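Local coordinates for viral protein F93 (PDB 2CO5) that probably binds DNA as a winged-helix protein of a hyperthermophilic archaeal virus, working as a dimer inside the infected cell, at residues Y6-Y12 with L84-F88; I13-V17 with E33-F38; I55-R61 with L71-G77. All blocks are in the same frame, centred on the assembly; numbering follows the deposited sequence.

Interaction 1: Y6-Y12 with L84-F88; sequences YMRINYY and LHEFF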
loop_
_atom_site.group_PDB
_atom_site.type_symbol
_atom_site.label_atom_id
_atom_site.label_comp_id
_atom_site.label_asym_id
_atom_site.label_seq_id
_atom_site.Cartn_x
_atom_site.Cartn_y
_atom_site.Cartn_z
ATOM N N TYR B 6 0.749 7.388 4.944
ATOM C CA TYR B 6 0.525 6.116 5.632
ATOM C C TYR B 6 -0.063 5.018 4.732
ATOM O O TYR B 6 -0.320 3.902 5.200
ATOM C CB TYR B 6 -0.311 6.326 6.892
ATOM C CG TYR B 6 0.388 7.156 7.964
ATOM C CD1 TYR B 6 -0.289 8.168 8.638
ATOM C CD2 TYR B 6 1.728 6.926 8.303
ATOM C CE1 TYR B 6 0.344 8.932 9.628
ATOM C CE2 TYR B 6 2.374 7.684 9.292
ATOM C CZ TYR B 6 1.674 8.686 9.951
ATOM O OH TYR B 6 2.303 9.447 10.918
ATOM N N MET B 7 -0.224 5.310 3.437
ATOM C CA MET B 7 -0.742 4.328 2.484
ATOM C C MET B 7 0.381 3.403 2.044
ATOM O O MET B 7 0.789 3.374 0.888
ATOM C CB MET B 7 -1.441 5.014 1.307
ATOM C CG MET B 7 -2.652 5.811 1.776
ATOM S SD MET B 7 -3.588 6.652 0.500
ATOM C CE MET B 7 -4.927 7.336 1.480
ATOM N N ARG B 8 0.877 2.663 3.023
ATOM C CA ARG B 8 1.903 1.651 2.855
ATOM C C ARG B 8 1.441 0.458 3.679
ATOM O O ARG B 8 0.882 0.633 4.766
ATOM C CB ARG B 8 3.247 2.165 3.372
ATOM C CG ARG B 8 3.750 3.393 2.629
ATOM C CD ARG B 8 4.930 4.027 3.345
ATOM N NE ARG B 8 6.115 3.168 3.360
ATOM C CZ ARG B 8 7.229 3.425 4.045
ATOM N NH1 ARG B 8 7.337 4.525 4.781
ATOM N NH2 ARG B 8 8.248 2.577 3.996
ATOM N N ILE B 9 1.671 -0.743 3.165
ATOM C CA ILE B 9 1.137 -1.953 3.759
ATOM C C ILE B 9 1.642 -2.152 5.200
ATOM O O ILE B 9 0.901 -2.619 6.054
ATOM C CB ILE B 9 1.424 -3.189 2.862
ATOM C CG1 ILE B 9 0.354 -4.263 3.078
ATOM C CG2 ILE B 9 2.840 -3.734 3.082
ATOM C CD1 ILE B 9 -1.026 -3.832 2.620
ATOM N N ASN B 10 2.884 -1.757 5.470
ATOM C CA ASN B 10 3.465 -1.966 6.790
ATOM C C ASN B 10 2.822 -1.081 7.856
ATOM O O ASN B 10 2.681 -1.502 9.006
ATOM C CB ASN B 10 4.981 -1.775 6.748
ATOM C CG ASN B 10 5.710 -2.990 6.192
ATOM O OD1 ASN B 10 6.921 -2.952 5.952
ATOM N ND2 ASN B 10 4.984 -4.081 6.010
ATOM N N TYR B 11 2.416 0.132 7.470
ATOM C CA TYR B 11 1.659 1.000 8.369
ATOM C C TYR B 11 0.284 0.408 8.642
ATOM O O TYR B 11 -0.155 0.375 9.782
ATOM C CB TYR B 11 1.504 2.415 7.799
ATOM C CG TYR B 11 2.723 3.308 7.948
ATOM C CD1 TYR B 11 3.332 3.493 9.187
ATOM C CD2 TYR B 11 3.239 3.994 6.863
ATOM C CE1 TYR B 11 4.431 4.331 9.331
ATOM C CE2 TYR B 11 4.337 4.845 6.997
ATOM C CZ TYR B 11 4.922 5.007 8.229
ATOM O OH TYR B 11 6.016 5.823 8.367
ATOM N N TYR B 12 -0.392 -0.057 7.594
ATOM C CA TYR B 12 -1.699 -0.691 7.753
ATOM C C TYR B 12 -1.593 -1.892 8.680
ATOM O O TYR B 12 -2.384 -2.049 9.599
ATOM C CB TYR B 12 -2.272 -1.129 6.403
ATOM C CG TYR B 12 -3.556 -1.917 6.547
ATOM C CD1 TYR B 12 -4.763 -1.270 6.808
ATOM C CD2 TYR B 12 -3.560 -3.310 6.454
ATOM C CE1 TYR B 12 -5.942 -1.985 6.959
ATOM C CE2 TYR B 12 -4.730 -4.034 6.609
ATOM C CZ TYR B 12 -5.922 -3.360 6.866
ATOM O OH TYR B 12 -7.092 -4.058 7.012
ATOM N N LEU B 84 -7.320 4.110 6.184
ATOM C CA LEU B 84 -6.421 3.197 5.475
ATOM C C LEU B 84 -7.118 1.909 5.064
ATOM O O LEU B 84 -6.903 1.405 3.965
ATOM C CB LEU B 84 -5.210 2.843 6.332
ATOM C CG LEU B 84 -4.068 3.849 6.407
ATOM C CD1 LEU B 84 -2.968 3.282 7.296
ATOM C CD2 LEU B 84 -3.530 4.160 5.018
ATOM N N HIS B 85 -7.933 1.375 5.967
ATOM C CA HIS B 85 -8.671 0.154 5.710
ATOM C C HIS B 85 -9.607 0.321 4.522
ATOM O O HIS B 85 -9.706 -0.567 3.668
ATOM C CB HIS B 85 -9.477 -0.264 6.942
ATOM C CG HIS B 85 -10.321 -1.476 6.717
ATOM N ND1 HIS B 85 -9.800 -2.662 6.248
ATOM C CD2 HIS B 85 -11.650 -1.680 6.866
ATOM C CE1 HIS B 85 -10.770 -3.550 6.126
ATOM N NE2 HIS B 85 -11.903 -2.979 6.494
ATOM N N GLU B 86 -10.305 1.448 4.473
ATOM C CA GLU B 86 -11.212 1.711 3.359
ATOM C C GLU B 86 -10.428 1.892 2.067
ATOM O O GLU B 86 -10.832 1.392 1.024
ATOM C CB GLU B 86 -12.088 2.936 3.632
ATOM C CG GLU B 86 -13.121 2.738 4.746
ATOM C CD GLU B 86 -14.049 1.558 4.506
ATOM O OE1 GLU B 86 -14.663 1.486 3.419
ATOM O OE2 GLU B 86 -14.165 0.703 5.412
ATOM N N PHE B 87 -9.296 2.590 2.142
ATOM C CA PHE B 87 -8.451 2.794 0.968
ATOM C C PHE B 87 -7.984 1.452 0.372
ATOM O O PHE B 87 -8.194 1.186 -0.817
ATOM C CB PHE B 87 -7.244 3.672 1.312
ATOM C CG PHE B 87 -6.181 3.660 0.253
ATOM C CD1 PHE B 87 -6.321 4.430 -0.895
ATOM C CD2 PHE B 87 -5.058 2.853 0.386
ATOM C CE1 PHE B 87 -5.351 4.412 -1.885
ATOM C CE2 PHE B 87 -4.084 2.830 -0.592
ATOM C CZ PHE B 87 -4.230 3.611 -1.733
ATOM N N PHE B 88 -7.362 0.615 1.199
ATOM C CA PHE B 88 -6.819 -0.670 0.730
ATOM C C PHE B 88 -7.906 -1.635 0.268
ATOM O O PHE B 88 -7.724 -2.363 -0.701
ATOM C CB PHE B 88 -5.939 -1.327 1.803
ATOM C CG PHE B 88 -4.524 -0.795 1.836
ATOM C CD1 PHE B 88 -4.072 -0.032 2.900
ATOM C CD2 PHE B 88 -3.651 -1.058 0.793
ATOM C CE1 PHE B 88 -2.785 0.460 2.925
ATOM C CE2 PHE B 88 -2.357 -0.568 0.811
ATOM C CZ PHE B 88 -1.925 0.201 1.884
#
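Tyr12, Met7 and Phe88, with Leu84 beside them, carry most of the surface buried where the start of helix 9-20 and the turn before it meet one flank of helix 75-92. Tyr12 has the most surface covered. With CG anti to its backbone nitrogen (chi1 174°), the ring lies alongside helix 75-92, its CE1 packing 3.7 Å from His85 CA, and its hydroxyl ends 3.1 Å from His85 ND1. That pair is a hydrogen bond in which either partner could be the donor, and it gives a polar end to an otherwise apolar contact. Nearer the root, Tyr12 CB lies 3.9 Å from Phe88 CE1, and the two rings meet obliquely, their planes 55° apart, while Leu84 CB comes to the edge of the tyrosine ring.

The Phe88 ring is sandwiched between Ile9 CD1 over one face, 4.2 Å from the centroid in a CH-pi contact, and Phe87, its own neighbour in the chain, over the opposite face. At the far end of the ring, CZ abuts the backbone of Met7 and Arg8.

Met7 centres an inverse gamma turn, closed by Arg8 N bonding to Tyr6 O, and its side chain runs out in extended form across Phe87. The sulfur stands 3.6 Å from the Phe87 centroid and only 8° off the ring normal, a Met-aromatic contact that suits a flexible, polarisable chain laid on a flat ring. Leu84 packs beside it, its CD2 3.7 Å from Met7 CG.

The second subunit continues this core, its Val92 packing on Phe88 and its Ile40 on Phe87. First and last helices joined in this way, beside a partner chain, are characteristic of winged-helix proteins that dimerise through a C-terminal helix.

Interaction 2: I13-V17 with E33-F38; sequences IILKV and EILKRF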
loop_
_atom_site.group_PDB
_atom_site.type_symbol
_atom_site.label_atom_id
_atom_site.label_comp_id
_atom_site.label_asym_id
_atom_site.label_seq_id
_atom_site.Cartn_x
_atom_site.Cartn_y
_atom_site.Cartn_z
ATOM N N ILE B 13 -0.595 -2.727 8.439
ATOM C CA ILE B 13 -0.382 -3.914 9.244
ATOM C C ILE B 13 -0.147 -3.585 10.723
ATOM O O ILE B 13 -0.722 -4.232 11.596
ATOM C CB ILE B 13 0.783 -4.746 8.686
ATOM C CG1 ILE B 13 0.335 -5.462 7.414
ATOM C CG2 ILE B 13 1.260 -5.739 9.713
ATOM C CD1 ILE B 13 1.466 -6.015 6.599
ATOM N N ILE B 14 0.683 -2.580 11.002
ATOM C CA ILE B 14 0.932 -2.152 12.380
ATOM C C ILE B 14 -0.365 -1.709 13.063
ATOM O O ILE B 14 -0.673 -2.159 14.169
ATOM C CB ILE B 14 1.961 -0.999 12.454
ATOM C CG1 ILE B 14 3.372 -1.518 12.124
ATOM C CG2 ILE B 14 1.940 -0.364 13.837
ATOM C CD1 ILE B 14 4.411 -0.430 11.936
ATOM N N LEU B 15 -1.114 -0.830 12.403
ATOM C CA LEU B 15 -2.393 -0.332 12.941
ATOM C C LEU B 15 -3.431 -1.441 13.120
ATOM O O LEU B 15 -4.212 -1.421 14.071
ATOM C CB LEU B 15 -2.964 0.773 12.036
ATOM C CG LEU B 15 -2.604 2.225 12.378
ATOM C CD1 LEU B 15 -1.241 2.326 13.013
ATOM C CD2 LEU B 15 -2.710 3.135 11.152
ATOM N N LYS B 16 -3.443 -2.400 12.198
ATOM C CA LYS B 16 -4.402 -3.499 12.250
ATOM C C LYS B 16 -4.122 -4.409 13.445
ATOM O O LYS B 16 -5.058 -4.893 14.088
ATOM C CB LYS B 16 -4.380 -4.292 10.937
ATOM C CG LYS B 16 -5.361 -5.482 10.852
ATOM C CD LYS B 16 -6.800 -5.058 10.980
ATOM C CE LYS B 16 -7.751 -6.241 10.795
ATOM N NZ LYS B 16 -9.134 -5.902 11.233
ATOM N N VAL B 17 -2.841 -4.638 13.732
ATOM C CA VAL B 17 -2.430 -5.471 14.870
ATOM C C VAL B 17 -2.803 -4.811 16.206
ATOM O O VAL B 17 -3.190 -5.496 17.154
ATOM C CB VAL B 17 -0.917 -5.816 14.808
ATOM C CG1 VAL B 17 -0.389 -6.296 16.165
ATOM C CG2 VAL B 17 -0.669 -6.872 13.746
ATOM N N GLU B 33 3.601 -10.597 16.799
ATOM C CA GLU B 33 2.187 -10.525 16.437
ATOM C C GLU B 33 2.002 -10.410 14.932
ATOM O O GLU B 33 1.193 -11.117 14.343
ATOM C CB GLU B 33 1.523 -9.321 17.115
ATOM C CG GLU B 33 1.098 -9.562 18.541
ATOM C CD GLU B 33 -0.058 -10.541 18.638
ATOM O OE1 GLU B 33 -1.143 -10.249 18.086
ATOM O OE2 GLU B 33 0.125 -11.600 19.271
ATOM N N ILE B 34 2.750 -9.498 14.324
ATOM C CA ILE B 34 2.730 -9.307 12.877
ATOM C C ILE B 34 3.121 -10.589 12.148
ATOM O O ILE B 34 2.473 -10.978 11.172
ATOM C CB ILE B 34 3.686 -8.175 12.457
ATOM C CG1 ILE B 34 3.128 -6.819 12.890
ATOM C CG2 ILE B 34 3.910 -8.184 10.952
ATOM C CD1 ILE B 34 4.147 -5.690 12.782
ATOM N N LEU B 35 4.182 -11.240 12.621
ATOM C CA LEU B 35 4.630 -12.489 12.012
ATOM C C LEU B 35 3.564 -13.584 12.097
ATOM O O LEU B 35 3.299 -14.276 11.109
ATOM C CB LEU B 35 5.932 -12.988 12.650
ATOM C CG LEU B 35 6.514 -14.272 12.040
ATOM C CD1 LEU B 35 6.734 -14.121 10.522
ATOM C CD2 LEU B 35 7.799 -14.655 12.748
ATOM N N LYS B 36 2.955 -13.746 13.266
ATOM C CA LYS B 36 2.006 -14.833 13.450
ATOM C C LYS B 36 0.650 -14.544 12.805
ATOM O O LYS B 36 0.013 -15.453 12.285
ATOM C CB LYS B 36 1.879 -15.243 14.926
ATOM C CG LYS B 36 1.045 -14.363 15.837
ATOM C CD LYS B 36 0.367 -15.238 16.897
ATOM C CE LYS B 36 -0.223 -14.418 18.028
ATOM N NZ LYS B 36 -1.170 -15.210 18.855
ATOM N N ARG B 37 0.222 -13.285 12.820
ATOM C CA ARG B 37 -1.058 -12.909 12.207
ATOM C C ARG B 37 -0.972 -12.734 10.684
ATOM O O ARG B 37 -1.919 -13.070 9.979
ATOM C CB ARG B 37 -1.625 -11.633 12.852
ATOM C CG ARG B 37 -1.937 -11.755 14.353
ATOM C CD ARG B 37 -3.064 -12.727 14.638
ATOM N NE ARG B 37 -3.107 -13.110 16.051
ATOM C CZ ARG B 37 -3.938 -12.611 16.966
ATOM N NH1 ARG B 37 -4.843 -11.687 16.651
ATOM N NH2 ARG B 37 -3.865 -13.048 18.218
ATOM N N PHE B 38 0.148 -12.222 10.177
ATOM C CA PHE B 38 0.256 -11.907 8.749
ATOM C C PHE B 38 1.325 -12.668 7.967
ATOM O O PHE B 38 1.421 -12.498 6.755
ATOM C CB PHE B 38 0.451 -10.401 8.560
ATOM C CG PHE B 38 -0.778 -9.602 8.869
ATOM C CD1 PHE B 38 -1.832 -9.553 7.960
ATOM C CD2 PHE B 38 -0.906 -8.934 10.081
ATOM C CE1 PHE B 38 -2.981 -8.836 8.247
ATOM C CE2 PHE B 38 -2.053 -8.212 10.373
ATOM C CZ PHE B 38 -3.094 -8.162 9.453
#
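Ile13 CG2 meets Ile34 CG2 at 3.8 Å, and the same methyl also reaches the ring of Phe38, 3.9 Å from its CD2. The branch at CB explains this double use: CG2 is anti to the backbone nitrogen and points at the other helix, and the beta-branch puts this methyl close to the backbone, where it can meet Ile34 and Phe38 at once. One turn on, Val17 divides its methyls. CG1 packs 3.7 Å from Glu33 CB, whereas CG2 lies 3.9 Å from Ile34 CG1 and touches the edge of Phe38 near the ring plane. Lys16 lends its aliphatic part to the same edge, with CG 3.8 Å from Phe38 CZ; a bend at chi2 (61°) then leads NZ away.

The two short helical segments cross at 90°, their axes 10.4 Å apart, and the isoleucine side chains likewise cross at about a right angle.

Glu33 keeps only its methylene part in the apolar contact. Its OE1 bonds to Asn21 ND2, and the same amide also bonds to Val17 O, so Asn21 ties one helix to the other. Leu47 of helix 44-56 packs on Ile14 and Ile34, and Leu25 on Val17 and Glu33. Ile91 of the second subunit packs on Ile13 and Phe38. This perpendicular pair, together with helix 44-56, forms the three-helix core of the winged-helix fold, in which helix 44-56 probably serves as the recognition helix.

Interaction 3: I55-R61 with L71-G77; sequences IDDKILR and LFLTEKG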
loop_
_atom_site.group_PDB
_atom_site.type_symbol
_atom_site.label_atom_id
_atom_site.label_comp_id
_atom_site.label_asym_id
_atom_site.label_seq_id
_atom_site.Cartn_x
_atom_site.Cartn_y
_atom_site.Cartn_z
ATOM N N ILE B 55 4.220 7.221 16.670
ATOM C CA ILE B 55 4.194 7.767 18.028
ATOM C C ILE B 55 4.392 9.278 18.036
ATOM O O ILE B 55 3.679 9.999 18.738
ATOM C CB ILE B 55 5.276 7.112 18.923
ATOM C CG1 ILE B 55 4.878 5.669 19.254
ATOM C CG2 ILE B 55 5.486 7.926 20.203
ATOM C CD1 ILE B 55 5.924 4.893 20.024
ATOM N N ASP B 56 5.366 9.758 17.266
ATOM C CA ASP B 56 5.663 11.190 17.241
ATOM C C ASP B 56 4.554 11.971 16.516
ATOM O O ASP B 56 4.383 13.160 16.767
ATOM C CB ASP B 56 7.032 11.475 16.596
ATOM C CG ASP B 56 8.192 10.813 17.325
ATOM O OD1 ASP B 56 8.058 10.504 18.525
ATOM O OD2 ASP B 56 9.250 10.607 16.687
ATOM N N ASP B 57 3.807 11.300 15.630
ATOM C CA ASP B 57 2.648 11.896 14.937
ATOM C C ASP B 57 1.306 11.649 15.652
ATOM O O ASP B 57 0.239 11.928 15.095
ATOM C CB ASP B 57 2.556 11.349 13.505
ATOM C CG ASP B 57 1.589 12.141 12.624
ATOM O OD1 ASP B 57 1.574 13.384 12.708
ATOM O OD2 ASP B 57 0.848 11.518 11.836
ATOM N N LYS B 58 1.355 11.111 16.869
ATOM C CA LYS B 58 0.161 10.942 17.711
ATOM C C LYS B 58 -0.868 9.957 17.152
ATOM O O LYS B 58 -2.030 9.993 17.546
ATOM C CB LYS B 58 -0.522 12.294 17.986
ATOM C CG LYS B 58 0.414 13.459 18.319
ATOM C CD LYS B 58 1.370 13.130 19.453
ATOM C CE LYS B 58 2.038 14.388 19.991
ATOM N NZ LYS B 58 3.196 14.074 20.871
ATOM N N ILE B 59 -0.437 9.081 16.249
ATOM C CA ILE B 59 -1.262 7.973 15.759
ATOM C C ILE B 59 -1.255 6.880 16.822
ATOM O O ILE B 59 -2.300 6.335 17.186
ATOM C CB ILE B 59 -0.704 7.395 14.424
ATOM C CG1 ILE B 59 -0.723 8.456 13.317
ATOM C CG2 ILE B 59 -1.490 6.158 13.992
ATOM C CD1 ILE B 59 -2.105 8.995 12.985
ATOM N N LEU B 60 -0.055 6.575 17.308
ATOM C CA LEU B 60 0.130 5.730 18.480
ATOM C C LEU B 60 0.528 6.589 19.673
ATOM O O LEU B 60 0.990 7.729 19.514
ATOM C CB LEU B 60 1.225 4.687 18.235
ATOM C CG LEU B 60 0.950 3.592 17.208
ATOM C CD1 LEU B 60 2.148 2.651 17.124
ATOM C CD2 LEU B 60 -0.312 2.827 17.567
ATOM N N ARG B 61 0.336 6.025 20.862
ATOM C CA ARG B 61 0.860 6.568 22.113
ATOM C C ARG B 61 1.692 5.488 22.792
ATOM O O ARG B 61 1.384 4.301 22.679
ATOM C CB ARG B 61 -0.279 7.002 23.042
ATOM C CG ARG B 61 0.072 6.980 24.544
ATOM C CD ARG B 61 -0.894 7.770 25.415
ATOM N NE ARG B 61 -1.916 6.944 26.061
ATOM C CZ ARG B 61 -3.079 6.589 25.514
ATOM N NH1 ARG B 61 -3.399 6.959 24.275
ATOM N NH2 ARG B 61 -3.941 5.858 26.223
ATOM N N LEU B 71 2.196 0.152 23.803
ATOM C CA LEU B 71 1.663 0.958 22.711
ATOM C C LEU B 71 0.145 1.069 22.846
ATOM O O LEU B 71 -0.529 0.112 23.224
ATOM C CB LEU B 71 2.034 0.355 21.348
ATOM C CG LEU B 71 3.517 0.366 20.972
ATOM C CD1 LEU B 71 3.740 -0.341 19.633
ATOM C CD2 LEU B 71 4.061 1.807 20.934
ATOM N N PHE B 72 -0.368 2.258 22.548
ATOM C CA PHE B 72 -1.796 2.524 22.511
ATOM C C PHE B 72 -2.141 3.169 21.178
ATOM O O PHE B 72 -1.388 4.011 20.682
ATOM C CB PHE B 72 -2.195 3.482 23.625
ATOM C CG PHE B 72 -2.001 2.929 25.008
ATOM C CD1 PHE B 72 -0.784 3.072 25.661
ATOM C CD2 PHE B 72 -3.039 2.283 25.662
ATOM C CE1 PHE B 72 -0.595 2.565 26.935
ATOM C CE2 PHE B 72 -2.862 1.780 26.949
ATOM C CZ PHE B 72 -1.628 1.921 27.578
ATOM N N LEU B 73 -3.283 2.776 20.617
ATOM C CA LEU B 73 -3.841 3.429 19.445
ATOM C C LEU B 73 -4.735 4.583 19.908
ATOM O O LEU B 73 -5.672 4.379 20.655
ATOM C CB LEU B 73 -4.647 2.418 18.615
ATOM C CG LEU B 73 -5.047 2.820 17.194
ATOM C CD1 LEU B 73 -3.823 3.026 16.328
ATOM C CD2 LEU B 73 -5.950 1.766 16.584
ATOM N N THR B 74 -4.433 5.795 19.462
ATOM C CA THR B 74 -5.211 6.976 19.818
ATOM C C THR B 74 -6.463 7.101 18.958
ATOM O O THR B 74 -6.630 6.372 17.979
ATOM C CB THR B 74 -4.384 8.262 19.613
ATOM O OG1 THR B 74 -4.107 8.436 18.211
ATOM C CG2 THR B 74 -3.078 8.195 20.405
ATOM N N GLU B 75 -7.332 8.042 19.325
ATOM C CA GLU B 75 -8.513 8.357 18.527
ATOM C C GLU B 75 -8.100 8.769 17.121
ATOM O O GLU B 75 -8.710 8.352 16.138
ATOM C CB GLU B 75 -9.308 9.491 19.169
ATOM C CG GLU B 75 -9.955 9.138 20.497
ATOM C CD GLU B 75 -10.513 10.355 21.205
ATOM O OE1 GLU B 75 -10.753 11.380 20.527
ATOM O OE2 GLU B 75 -10.711 10.286 22.438
ATOM N N LYS B 76 -7.051 9.593 17.035
ATOM C CA LYS B 76 -6.484 10.001 15.749
ATOM C C LYS B 76 -6.052 8.771 14.935
ATOM O O LYS B 76 -6.265 8.711 13.718
ATOM C CB LYS B 76 -5.293 10.946 15.965
ATOM C CG LYS B 76 -4.614 11.438 14.675
ATOM C CD LYS B 76 -3.435 12.374 14.965
ATOM C CE LYS B 76 -2.693 12.739 13.685
ATOM N NZ LYS B 76 -1.710 13.847 13.870
ATOM N N GLY B 77 -5.443 7.803 15.618
ATOM C CA GLY B 77 -4.955 6.587 14.985
ATOM C C GLY B 77 -6.046 5.649 14.528
ATOM O O GLY B 77 -5.920 5.010 13.486
#
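Thr74 OG1 is gripped by three groups: it lies 2.7 Å from Lys58 O and 3.0 Å from Ile59 O, and it accepts the N-H of Gly77. Which carbonyl takes its single proton is unsettled, but Thr74 is the N-cap of helix 75-92, and the N-H of Gly77 gives the capping bond. The cap stands at the base of the wing, the hairpin of strands 60-63 and 70-73 in the winged-helix fold. With OG1 between the backbone nitrogen and carbonyl carbon (chi1 66°), it faces Gly77 N as well as the two carbonyls.

Lys58, with positive phi, is the C-prime residue of a Schellman motif ending helix 44-56. Beside it, the extended chain of Lys76 carries NZ to Asp57 O at 3.0 Å, with a longer salt bridge to Asp57 OD1; Asp57 OD2 is held by Tyr6. Glycine lets the backbones come close, Gly77 CA lying 3.5 Å from Ile59 O in a CA-H...O contact.

In the hairpin Arg61 and Phe72 form an antiparallel hydrogen-bonded pair, each N to the other's O at 2.7 Å. On the other face of the sheet, Leu60 CD2 packs against Leu73 CD1. The Arg61 guanidinium lies flat on Phe72, planes 7° apart, with NH2 3.7 Å from Phe72 CG.

Interactions 2 and 3 lie in series along the chain, both nested inside the loop that interaction 1 closes. Leu15 is the hub: on helix 9-20 its CD2 lies 3.9 Å from Leu84 CD1 of interaction 1, and its CD1 lies 4.0 Å from Ile59 CG2 of interaction 3. Interactions 1 and 3 also share a polar tie, the probable hydrogen bond between Tyr6 OH and Asp57 OD2 at 2.7 Å. Contacts 1 and 2, centres about 13 Å apart, both touch the second subunit, whereas no other chain of the assembly touches contact 3. Dimer-facing core and wing are thus joined through helices 9-20 and 75-92, consistent with a dimeric DNA-binding protein, further linked by the interchain disulfide at Cys93.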